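Local coordinates for trichothecene 3-O-acetyltransferase (Gibberella zeae, PDB 3B2S), which probably transfers an acetyl group from acetyl-coenzyme A to the C3 hydroxyl of trichothecene toxins, at residues A[19-24]-A[159-164]; A[116-121]-A[151-156]; A[407-412]-A[428-433]. One frame throughout, in Å; residues are numbered along the deposited sequence.

Contact 1 (A[19-24]-A[159-164]); sequences IYTQIS and MDMVGQ. With B2S ((3alpha,7alpha)-3,7,15-trihydroxy-12,13-epoxytrichothec-9-en-8-one), chain E.
The carboxamide of Gln-164 reaches from its helix to Thr-21 on the strand and receives that residue's carbonyl oxygen close to its own plane: NE2 donates to Thr-21 O over 3.2 Å at 158°. The donor stands well above the carbonyl plane. CG2 of Ile-23 lies off the plane of the amide, near NE2, while the other amide atom, OE1, has Thr-21 CB beside it. The side chain of Val-152 also packs on Gln-164. Helix 161-176 begins here, directly after the HXXXD motif that marks CoA-dependent acyltransferases of this clan, in which Asp-160 is the final residue, and its first turn packs on strand 20-28. Asp-160 caps the helix, its OD1 accepting from Gly-163 N at 2.7 Å. Its OD2 forms a salt bridge with Arg-296 and accepts from Leu-309 N, so one oxygen caps the helix and the other ties its start to Arg-296 and Leu-309, consistent with the structural role of this aspartate in the family. Met-161 meets the same strand between Thr-21 and Ile-23. Its chain leaves with CG opposite the backbone N (chi1 180°) and then bends at both following torsions, which curls the methyl back between the two: CE is 3.7 Å from Thr-21 CG2 and equally far from Ile-23 CB. The same side chain is about 5 Å from the bound coenzyme A. Ile-19, just before the strand, meets the trichothecene instead, with CD1 3.5 Å from C10 of B2S. Between the strand and the loop leading into the helix, one water accepts from Thr-21 OG1 at 2.8 Å and donates to Met-159 O and, at 3.1 Å, to Gln-164 OE1.

Contact 2 (A[116-121]-A[151-156]); sequences IAPRKT and TVNGQH. With B2S ((3alpha,7alpha)-3,7,15-trihydroxy-12,13-epoxytrichothec-9-en-8-one), chain E.
Thr-151 and Asn-153 project from strand 147-155, which runs into the histidine of the HXXXD motif, toward the loop that follows helix 113-116. Asn-153 makes one of two hydrogen bonds across the contact. Its ND2 donates to Arg-119 O over 2.8 Å at 155°, with the oxygen near the plane of the amide but the nitrogen raised above the plane of the carbonyl. Gln-22 NE2 donates to the same oxygen, so one loop carbonyl is gripped by two strands. The other end of the Asn-153 amide faces the Pro-118 ring, where CD lies 3.3 Å from OD1; this buried oxygen has no hydrogen-bond partner in the model. At the helix end of the loop Thr-151 OG1 donates to Ile-116 O at 2.8 Å, an oxygen also bonded by Asn-142 ND2. The threonine holds its methyl CG2 opposite the backbone N (chi1 of -55° for OG1), which sets it 3.8 Å from Ala-117 CB. Beyond the strand, His-156 points its imidazole at the ligand: NE2 and B2S O3 are hydrogen-bonded at 2.9 Å, with O3 at the ring edge and in its plane. O3 is the hydroxyl that the enzyme's name says is acetylated, so this bond is consistent with His-156 acting as the general base, as in relatives.

Contact 3 (A[407-412]-A[428-433]); sequences PVESLM and SLRDED. With B2S ((3alpha,7alpha)-3,7,15-trihydroxy-12,13-epoxytrichothec-9-en-8-one), chain E.
Glu-409 extends fully from a CG set opposite its backbone N (chi1 -170°), and Arg-430 folds at chi3 (65°) to turn the NE side of its guanidinium to that carboxylate. The grip is side-on: NE donates to OE2 at 2.6 Å, within the guanidinium plane, and NH2 to OE1 at 3.1 Å on the syn lone pair, although the two planes are 45° apart. A water donates to Glu-409 OE2 and Asp-433 OD2 and accepts from Arg-430 N. It joins two carboxylates whose oxygens OE2 and OD2 are 4.4 Å apart, a repulsion probably eased by Arg-430 on Glu-409 and by Arg-277 and Arg-280 on Asp-433. Glu-409 and Arg-430 lie at the open end of the beta hairpin of strands 411-414 and 423-430, where a type II turn, Val-408 to Leu-411, leads into the first strand, and Asp-433 is in the first turn of the helix that follows. Ser-410 N donates to Ser-428 O at 2.7 Å, and Ser-428 N to Leu-411 O at 3.0 Å. Further along, the extended Met-412 brings CE to 4.0 Å from Leu-429 CD2. Leu-411 turns to the substrate pocket, its CD1 3.6 Å from B2S C13.

Contacts 1 and 2, with centres 8 Å apart, lie on neighbouring strands of one sheet, 20-28 and 147-155. Thr-21 O of contact 1 lies 2.9 Å from Gly-154 N of contact 2, a probable hydrogen bond. Along the chain, contact 2 is nested within the loop closed by contact 1, and the HXXXD residues His-156 and Asp-160 are divided between them. Contact 3 belongs to another sheet: its centre is 21 Å from either of the others, with nearest atoms about 8 Å from contact 1 and 7 Å from contact 2. The trichothecene connects all three, and Tyr-413 OH also bonds it.

Contact 1 (A[19-24]-A[159-164])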
loop_
_atom_site.group_PDB
_atom_site.type_symbol
_atom_site.label_atom_id
_atom_site.label_comp_id
_atom_site.label_asym_id
_atom_site.label_seq_id
_atom_site.Cartn_x
_atom_site.Cartn_y
_atom_site.Cartn_z
ATOM N N ILE A 19 -3.602 11.141 -2.199
ATOM C CA ILE A 19 -2.362 10.422 -2.458
ATOM C C ILE A 19 -2.461 9.417 -3.619
ATOM O O ILE A 19 -3.569 8.979 -3.979
ATOM C CB ILE A 19 -1.831 9.736 -1.172
ATOM C CG1 ILE A 19 -2.787 8.651 -0.691
ATOM C CG2 ILE A 19 -1.597 10.767 -0.035
ATOM C CD1 ILE A 19 -2.191 7.780 0.400
ATOM N N TYR A 20 -1.301 9.077 -4.187
ATOM C CA TYR A 20 -1.168 7.998 -5.170
ATOM C C TYR A 20 -0.344 6.859 -4.608
ATOM O O TYR A 20 0.734 7.084 -4.042
ATOM C CB TYR A 20 -0.501 8.508 -6.468
ATOM C CG TYR A 20 -1.501 9.176 -7.397
ATOM C CD1 TYR A 20 -1.873 10.509 -7.199
ATOM C CD2 TYR A 20 -2.142 8.439 -8.430
ATOM C CE1 TYR A 20 -2.844 11.123 -8.015
ATOM C CE2 TYR A 20 -3.100 9.050 -9.274
ATOM C CZ TYR A 20 -3.447 10.398 -9.045
ATOM O OH TYR A 20 -4.392 11.023 -9.853
ATOM N N THR A 21 -0.847 5.639 -4.762
ATOM C CA THR A 21 -0.069 4.438 -4.461
ATOM C C THR A 21 0.782 4.051 -5.681
ATOM O O THR A 21 0.252 3.921 -6.789
ATOM C CB THR A 21 -0.992 3.269 -4.102
ATOM O OG1 THR A 21 -1.832 3.668 -3.021
ATOM C CG2 THR A 21 -0.166 2.025 -3.704
ATOM N N GLN A 22 2.088 3.870 -5.475
ATOM C CA GLN A 22 2.986 3.554 -6.586
ATOM C C GLN A 22 3.531 2.159 -6.407
ATOM O O GLN A 22 3.825 1.769 -5.289
ATOM C CB GLN A 22 4.181 4.528 -6.622
ATOM C CG GLN A 22 3.801 6.011 -6.640
ATOM C CD GLN A 22 4.969 6.890 -6.296
ATOM O OE1 GLN A 22 5.846 6.483 -5.515
ATOM N NE2 GLN A 22 4.982 8.120 -6.837
ATOM N N ILE A 23 3.729 1.441 -7.508
ATOM C CA ILE A 23 4.449 0.166 -7.466
ATOM C C ILE A 23 5.266 0.024 -8.748
ATOM O O ILE A 23 4.797 0.438 -9.822
ATOM C CB ILE A 23 3.474 -1.052 -7.241
ATOM C CG1 ILE A 23 4.266 -2.349 -6.966
ATOM C CG2 ILE A 23 2.474 -1.193 -8.397
ATOM C CD1 ILE A 23 5.031 -2.307 -5.611
ATOM N N SER A 24 6.483 -0.523 -8.642
ATOM C CA SER A 24 7.334 -0.702 -9.807
ATOM C C SER A 24 7.647 -2.165 -10.025
ATOM O O SER A 24 7.885 -2.914 -9.066
ATOM C CB SER A 24 8.657 0.071 -9.631
ATOM O OG SER A 24 8.419 1.479 -9.618
ATOM N N MET A 159 -8.817 3.383 -5.461
ATOM C CA MET A 159 -8.365 2.002 -5.260
ATOM C C MET A 159 -7.405 1.850 -4.105
ATOM O O MET A 159 -6.555 2.713 -3.877
ATOM C CB MET A 159 -7.687 1.445 -6.538
ATOM C CG MET A 159 -6.433 2.257 -7.007
ATOM S SD MET A 159 -5.851 1.780 -8.655
ATOM C CE MET A 159 -7.037 2.634 -9.714
ATOM N N ASP A 160 -7.560 0.759 -3.362
ATOM C CA ASP A 160 -6.503 0.305 -2.435
ATOM C C ASP A 160 -5.545 -0.571 -3.235
ATOM O O ASP A 160 -5.712 -0.702 -4.454
ATOM C CB ASP A 160 -7.085 -0.399 -1.189
ATOM C CG ASP A 160 -7.983 -1.575 -1.530
ATOM O OD1 ASP A 160 -7.767 -2.227 -2.567
ATOM O OD2 ASP A 160 -8.904 -1.877 -0.760
ATOM N N MET A 161 -4.530 -1.157 -2.597
ATOM C CA MET A 161 -3.565 -1.930 -3.373
ATOM C C MET A 161 -4.172 -3.256 -3.899
ATOM O O MET A 161 -3.759 -3.748 -4.954
ATOM C CB MET A 161 -2.257 -2.165 -2.594
ATOM C CG MET A 161 -1.173 -2.996 -3.352
ATOM S SD MET A 161 -0.761 -2.381 -5.022
ATOM C CE MET A 161 0.752 -1.437 -4.714
ATOM N N VAL A 162 -5.121 -3.835 -3.169
ATOM C CA VAL A 162 -5.840 -5.020 -3.668
ATOM C C VAL A 162 -6.601 -4.670 -4.956
ATOM O O VAL A 162 -6.519 -5.400 -5.950
ATOM C CB VAL A 162 -6.759 -5.674 -2.598
ATOM C CG1 VAL A 162 -7.639 -6.739 -3.235
ATOM C CG2 VAL A 162 -5.873 -6.349 -1.529
ATOM N N GLY A 163 -7.314 -3.544 -4.929
ATOM C CA GLY A 163 -8.009 -3.032 -6.120
ATOM C C GLY A 163 -7.051 -2.690 -7.248
ATOM O O GLY A 163 -7.314 -3.002 -8.404
ATOM N N GLN A 164 -5.935 -2.055 -6.912
ATOM C CA GLN A 164 -4.920 -1.675 -7.917
ATOM C C GLN A 164 -4.306 -2.926 -8.568
ATOM O O GLN A 164 -4.064 -2.972 -9.794
ATOM C CB GLN A 164 -3.842 -0.811 -7.246
ATOM C CG GLN A 164 -2.739 -0.264 -8.183
ATOM C CD GLN A 164 -1.966 0.861 -7.516
ATOM O OE1 GLN A 164 -2.500 1.538 -6.627
ATOM N NE2 GLN A 164 -0.728 1.094 -7.962
HETATM C C13 B2S E . -0.716 2.708 6.293
HETATM O O2 B2S E . -1.903 1.872 5.959
HETATM C C12 B2S E . -1.518 2.920 5.018
HETATM C C5 B2S E . -2.522 4.058 4.769
HETATM C C14 B2S E . -3.439 4.352 5.985
HETATM C C4 B2S E . -3.322 3.393 3.602
HETATM C C3 B2S E . -2.427 2.239 3.053
HETATM O O3 B2S E . -2.261 2.303 1.617
HETATM C C2 B2S E . -1.049 2.470 3.679
HETATM O O1 B2S E . -0.352 3.510 2.906
HETATM C C11 B2S E . -0.612 4.939 3.279
HETATM C C10 B2S E . -0.012 5.895 2.410
HETATM C C9 B2S E . 0.406 7.021 3.146
HETATM C C16 B2S E . 1.139 8.182 2.455
HETATM C C8 B2S E . 0.106 7.072 4.532
HETATM O O5 B2S E . 0.436 8.053 5.209
HETATM C C7 B2S E . -0.655 5.882 5.230
HETATM O O4 B2S E . -1.208 6.207 6.514
HETATM C C6 B2S E . -1.743 5.318 4.272
HETATM C C15 B2S E . -2.693 6.448 3.787
HETATM O O6 B2S E . -2.296 7.661 4.462
HETATM O O HOH W 1 -3.912 1.980 -3.894
#

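Contact 2 (A[116-121]-A[151-156])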
loop_
_atom_site.group_PDB
_atom_site.type_symbol
_atom_site.label_atom_id
_atom_site.label_comp_id
_atom_site.label_asym_id
_atom_site.label_seq_id
_atom_site.Cartn_x
_atom_site.Cartn_y
_atom_site.Cartn_z
ATOM N N ILE A 116 11.395 7.600 -11.863
ATOM C CA ILE A 116 10.725 6.440 -12.480
ATOM C C ILE A 116 9.201 6.395 -12.324
ATOM O O ILE A 116 8.557 5.479 -12.850
ATOM C CB ILE A 116 11.407 5.073 -12.126
ATOM C CG1 ILE A 116 11.562 4.843 -10.602
ATOM C CG2 ILE A 116 12.790 4.985 -12.790
ATOM C CD1 ILE A 116 10.235 4.792 -9.802
ATOM N N ALA A 117 8.610 7.372 -11.637
ATOM C CA ALA A 117 7.130 7.401 -11.491
ATOM C C ALA A 117 6.492 8.595 -12.238
ATOM O O ALA A 117 7.130 9.671 -12.365
ATOM C CB ALA A 117 6.719 7.414 -9.988
ATOM N N PRO A 118 5.241 8.425 -12.739
ATOM C CA PRO A 118 4.602 9.517 -13.511
ATOM C C PRO A 118 4.034 10.674 -12.664
ATOM O O PRO A 118 3.670 11.729 -13.206
ATOM C CB PRO A 118 3.492 8.783 -14.294
ATOM C CG PRO A 118 3.087 7.647 -13.395
ATOM C CD PRO A 118 4.383 7.215 -12.675
ATOM N N ARG A 119 3.920 10.459 -11.358
ATOM C CA ARG A 119 3.404 11.447 -10.416
ATOM C C ARG A 119 3.882 11.043 -9.025
ATOM O O ARG A 119 3.978 9.856 -8.714
ATOM C CB ARG A 119 1.854 11.481 -10.458
ATOM C CG ARG A 119 1.212 12.416 -9.445
ATOM C CD ARG A 119 -0.152 12.883 -9.882
ATOM N NE ARG A 119 -0.830 13.649 -8.834
ATOM C CZ ARG A 119 -1.928 14.368 -9.048
ATOM N NH1 ARG A 119 -2.517 15.017 -8.052
ATOM N NH2 ARG A 119 -2.442 14.421 -10.267
ATOM N N LYS A 120 4.168 12.028 -8.184
ATOM C CA LYS A 120 4.512 11.772 -6.787
ATOM C C LYS A 120 3.408 11.108 -5.962
ATOM O O LYS A 120 2.217 11.209 -6.286
ATOM C CB LYS A 120 4.943 13.080 -6.114
ATOM C CG LYS A 120 6.291 13.603 -6.668
ATOM C CD LYS A 120 6.667 14.951 -6.051
ATOM C CE LYS A 120 6.863 14.869 -4.537
ATOM N NZ LYS A 120 8.119 14.139 -4.219
ATOM N N THR A 121 3.820 10.428 -4.887
ATOM C CA THR A 121 2.893 9.820 -3.936
ATOM C C THR A 121 2.067 10.891 -3.221
ATOM O O THR A 121 0.827 10.818 -3.105
ATOM C CB THR A 121 3.686 9.002 -2.881
ATOM O OG1 THR A 121 4.349 7.912 -3.532
ATOM C CG2 THR A 121 2.763 8.469 -1.754
ATOM N N THR A 151 6.175 1.428 -13.866
ATOM C CA THR A 151 5.597 1.979 -12.653
ATOM C C THR A 151 4.127 2.255 -12.878
ATOM O O THR A 151 3.728 2.859 -13.893
ATOM C CB THR A 151 6.355 3.253 -12.201
ATOM O OG1 THR A 151 7.751 2.930 -12.055
ATOM C CG2 THR A 151 5.795 3.787 -10.867
ATOM N N VAL A 152 3.327 1.822 -11.916
ATOM C CA VAL A 152 1.889 2.074 -11.923
ATOM C C VAL A 152 1.530 2.910 -10.700
ATOM O O VAL A 152 1.833 2.513 -9.569
ATOM C CB VAL A 152 1.032 0.758 -11.878
ATOM C CG1 VAL A 152 -0.469 1.116 -11.977
ATOM C CG2 VAL A 152 1.432 -0.211 -13.018
ATOM N N ASN A 153 0.860 4.029 -10.940
ATOM C CA ASN A 153 0.251 4.883 -9.903
ATOM C C ASN A 153 -1.276 4.722 -9.872
ATOM O O ASN A 153 -1.932 4.819 -10.922
ATOM C CB ASN A 153 0.513 6.358 -10.224
ATOM C CG ASN A 153 1.846 6.848 -9.745
ATOM O OD1 ASN A 153 2.885 6.188 -9.916
ATOM N ND2 ASN A 153 1.840 8.052 -9.180
ATOM N N GLY A 154 -1.840 4.478 -8.690
ATOM C CA GLY A 154 -3.288 4.396 -8.531
ATOM C C GLY A 154 -3.784 5.485 -7.598
ATOM O O GLY A 154 -3.224 5.677 -6.512
ATOM N N GLN A 155 -4.841 6.187 -7.997
ATOM C CA GLN A 155 -5.428 7.229 -7.141
ATOM C C GLN A 155 -6.058 6.542 -5.922
ATOM O O GLN A 155 -6.931 5.670 -6.059
ATOM C CB GLN A 155 -6.452 8.083 -7.913
ATOM C CG GLN A 155 -6.586 9.540 -7.407
ATOM C CD GLN A 155 -6.945 9.610 -5.941
ATOM O OE1 GLN A 155 -6.167 10.117 -5.098
ATOM N NE2 GLN A 155 -8.084 9.059 -5.606
ATOM N N HIS A 156 -5.600 6.899 -4.743
ATOM C CA HIS A 156 -5.932 6.099 -3.565
ATOM C C HIS A 156 -7.409 6.100 -3.129
ATOM O O HIS A 156 -7.858 5.168 -2.551
ATOM C CB HIS A 156 -4.966 6.314 -2.404
ATOM C CG HIS A 156 -4.869 5.158 -1.455
ATOM N ND1 HIS A 156 -5.909 4.299 -1.207
ATOM C CD2 HIS A 156 -3.859 4.740 -0.669
ATOM C CE1 HIS A 156 -5.550 3.405 -0.320
ATOM N NE2 HIS A 156 -4.307 3.639 0.008
HETATM C C13 B2S E . -0.716 2.708 6.293
HETATM O O2 B2S E . -1.903 1.872 5.959
HETATM C C12 B2S E . -1.518 2.920 5.018
HETATM C C5 B2S E . -2.522 4.058 4.769
HETATM C C14 B2S E . -3.439 4.352 5.985
HETATM C C4 B2S E . -3.322 3.393 3.602
HETATM C C3 B2S E . -2.427 2.239 3.053
HETATM O O3 B2S E . -2.261 2.303 1.617
HETATM C C2 B2S E . -1.049 2.470 3.679
HETATM O O1 B2S E . -0.352 3.510 2.906
HETATM C C11 B2S E . -0.612 4.939 3.279
HETATM C C10 B2S E . -0.012 5.895 2.410
HETATM C C9 B2S E . 0.406 7.021 3.146
HETATM C C16 B2S E . 1.139 8.182 2.455
HETATM C C8 B2S E . 0.106 7.072 4.532
HETATM O O5 B2S E . 0.436 8.053 5.209
HETATM C C7 B2S E . -0.655 5.882 5.230
HETATM O O4 B2S E . -1.208 6.207 6.514
HETATM C C6 B2S E . -1.743 5.318 4.272
HETATM C C15 B2S E . -2.693 6.448 3.787
HETATM O O6 B2S E . -2.296 7.661 4.462
#

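Contact 3 (A[407-412]-A[428-433])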
loop_
_atom_site.group_PDB
_atom_site.type_symbol
_atom_site.label_atom_id
_atom_site.label_comp_id
_atom_site.label_asym_id
_atom_site.label_seq_id
_atom_site.Cartn_x
_atom_site.Cartn_y
_atom_site.Cartn_z
ATOM N N PRO A 407 10.284 10.508 3.561
ATOM C CA PRO A 407 10.093 9.642 4.727
ATOM C C PRO A 407 8.828 10.075 5.464
ATOM O O PRO A 407 8.580 11.285 5.624
ATOM C CB PRO A 407 11.365 9.907 5.572
ATOM C CG PRO A 407 12.393 10.380 4.579
ATOM C CD PRO A 407 11.550 11.258 3.647
ATOM N N VAL A 408 7.991 9.114 5.827
ATOM C CA VAL A 408 6.835 9.345 6.690
ATOM C C VAL A 408 7.098 8.502 7.945
ATOM O O VAL A 408 7.006 7.282 7.906
ATOM C CB VAL A 408 5.511 8.929 6.001
ATOM C CG1 VAL A 408 4.304 9.146 6.924
ATOM C CG2 VAL A 408 5.330 9.708 4.702
ATOM N N GLU A 409 7.480 9.146 9.052
ATOM C CA GLU A 409 7.993 8.382 10.187
ATOM C C GLU A 409 6.995 7.314 10.627
ATOM O O GLU A 409 5.834 7.619 10.871
ATOM C CB GLU A 409 8.326 9.281 11.388
ATOM C CG GLU A 409 9.088 8.461 12.471
ATOM C CD GLU A 409 9.432 9.264 13.729
ATOM O OE1 GLU A 409 8.955 10.417 13.852
ATOM O OE2 GLU A 409 10.149 8.706 14.595
ATOM N N SER A 410 7.486 6.075 10.735
ATOM C CA SER A 410 6.736 4.878 11.248
ATOM C C SER A 410 5.816 4.208 10.220
ATOM O O SER A 410 5.181 3.207 10.516
ATOM C CB SER A 410 6.013 5.125 12.581
ATOM O OG SER A 410 6.978 5.476 13.560
ATOM N N LEU A 411 5.774 4.758 9.015
ATOM C CA LEU A 411 5.058 4.109 7.923
ATOM C C LEU A 411 5.913 2.979 7.363
ATOM O O LEU A 411 7.132 3.116 7.201
ATOM C CB LEU A 411 4.720 5.140 6.835
ATOM C CG LEU A 411 3.915 4.686 5.608
ATOM C CD1 LEU A 411 2.510 4.199 6.024
ATOM C CD2 LEU A 411 3.813 5.849 4.626
ATOM N N MET A 412 5.253 1.862 7.046
ATOM C CA MET A 412 5.936 0.650 6.602
ATOM C C MET A 412 5.054 -0.140 5.647
ATOM O O MET A 412 3.828 -0.041 5.727
ATOM C CB MET A 412 6.222 -0.233 7.803
ATOM C CG MET A 412 7.008 0.474 8.900
ATOM S SD MET A 412 7.462 -0.715 10.158
ATOM C CE MET A 412 8.226 0.445 11.301
ATOM N N SER A 428 10.128 3.171 7.239
ATOM C CA SER A 428 10.491 4.584 7.358
ATOM C C SER A 428 10.590 4.909 8.848
ATOM O O SER A 428 9.615 4.775 9.581
ATOM C CB SER A 428 9.460 5.482 6.676
ATOM O OG SER A 428 9.919 6.824 6.635
ATOM N N LEU A 429 11.787 5.315 9.276
ATOM C CA LEU A 429 12.070 5.574 10.690
ATOM C C LEU A 429 12.955 6.804 10.787
ATOM O O LEU A 429 13.708 7.103 9.840
ATOM C CB LEU A 429 12.822 4.387 11.299
ATOM C CG LEU A 429 12.082 3.050 11.443
ATOM C CD1 LEU A 429 13.040 1.910 11.824
ATOM C CD2 LEU A 429 10.918 3.198 12.403
ATOM N N ARG A 430 12.881 7.507 11.918
ATOM C CA ARG A 430 13.857 8.575 12.182
ATOM C C ARG A 430 15.249 7.942 12.279
ATOM O O ARG A 430 15.376 6.758 12.630
ATOM C CB ARG A 430 13.479 9.411 13.429
ATOM C CG ARG A 430 13.691 8.702 14.778
ATOM C CD ARG A 430 13.387 9.631 15.957
ATOM N NE ARG A 430 11.980 9.986 15.985
ATOM C CZ ARG A 430 11.430 10.921 16.755
ATOM N NH1 ARG A 430 12.171 11.638 17.597
ATOM N NH2 ARG A 430 10.125 11.144 16.682
ATOM N N ASP A 431 16.276 8.730 11.945
ATOM C CA ASP A 431 17.658 8.248 11.787
ATOM C C ASP A 431 18.185 7.472 12.998
ATOM O O ASP A 431 18.883 6.467 12.853
ATOM C CB ASP A 431 18.609 9.425 11.525
ATOM C CG ASP A 431 18.427 10.054 10.139
ATOM O OD1 ASP A 431 17.700 9.504 9.283
ATOM O OD2 ASP A 431 19.043 11.124 9.909
ATOM N N GLU A 432 17.830 7.967 14.176
ATOM C CA GLU A 432 18.230 7.423 15.476
ATOM C C GLU A 432 17.759 5.970 15.580
ATOM O O GLU A 432 18.545 5.057 15.870
ATOM C CB GLU A 432 17.531 8.270 16.535
ATOM C CG GLU A 432 18.148 8.316 17.883
ATOM C CD GLU A 432 17.472 9.356 18.757
ATOM O OE1 GLU A 432 16.968 10.379 18.222
ATOM O OE2 GLU A 432 17.442 9.155 19.979
ATOM N N ASP A 433 16.476 5.768 15.290
ATOM C CA ASP A 433 15.886 4.432 15.265
ATOM C C ASP A 433 16.466 3.539 14.169
ATOM O O ASP A 433 16.819 2.385 14.428
ATOM C CB ASP A 433 14.370 4.528 15.112
ATOM C CG ASP A 433 13.707 5.136 16.307
ATOM O OD1 ASP A 433 14.398 5.405 17.324
ATOM O OD2 ASP A 433 12.483 5.370 16.238
HETATM C C13 B2S E . -0.716 2.708 6.293
HETATM O O2 B2S E . -1.903 1.872 5.959
HETATM C C12 B2S E . -1.518 2.920 5.018
HETATM C C5 B2S E . -2.522 4.058 4.769
HETATM C C14 B2S E . -3.439 4.352 5.985
HETATM C C4 B2S E . -3.322 3.393 3.602
HETATM C C3 B2S E . -2.427 2.239 3.053
HETATM O O3 B2S E . -2.261 2.303 1.617
HETATM C C2 B2S E . -1.049 2.470 3.679
HETATM O O1 B2S E . -0.352 3.510 2.906
HETATM C C11 B2S E . -0.612 4.939 3.279
HETATM C C10 B2S E . -0.012 5.895 2.410
HETATM C C9 B2S E . 0.406 7.021 3.146
HETATM C C16 B2S E . 1.139 8.182 2.455
HETATM C C8 B2S E . 0.106 7.072 4.532
HETATM O O5 B2S E . 0.436 8.053 5.209
HETATM C C7 B2S E . -0.655 5.882 5.230
HETATM O O4 B2S E . -1.208 6.207 6.514
HETATM C C6 B2S E . -1.743 5.318 4.272
HETATM C C15 B2S E . -2.693 6.448 3.787
HETATM O O6 B2S E . -2.296 7.661 4.462
HETATM O O HOH W 2 11.130 6.241 14.024
#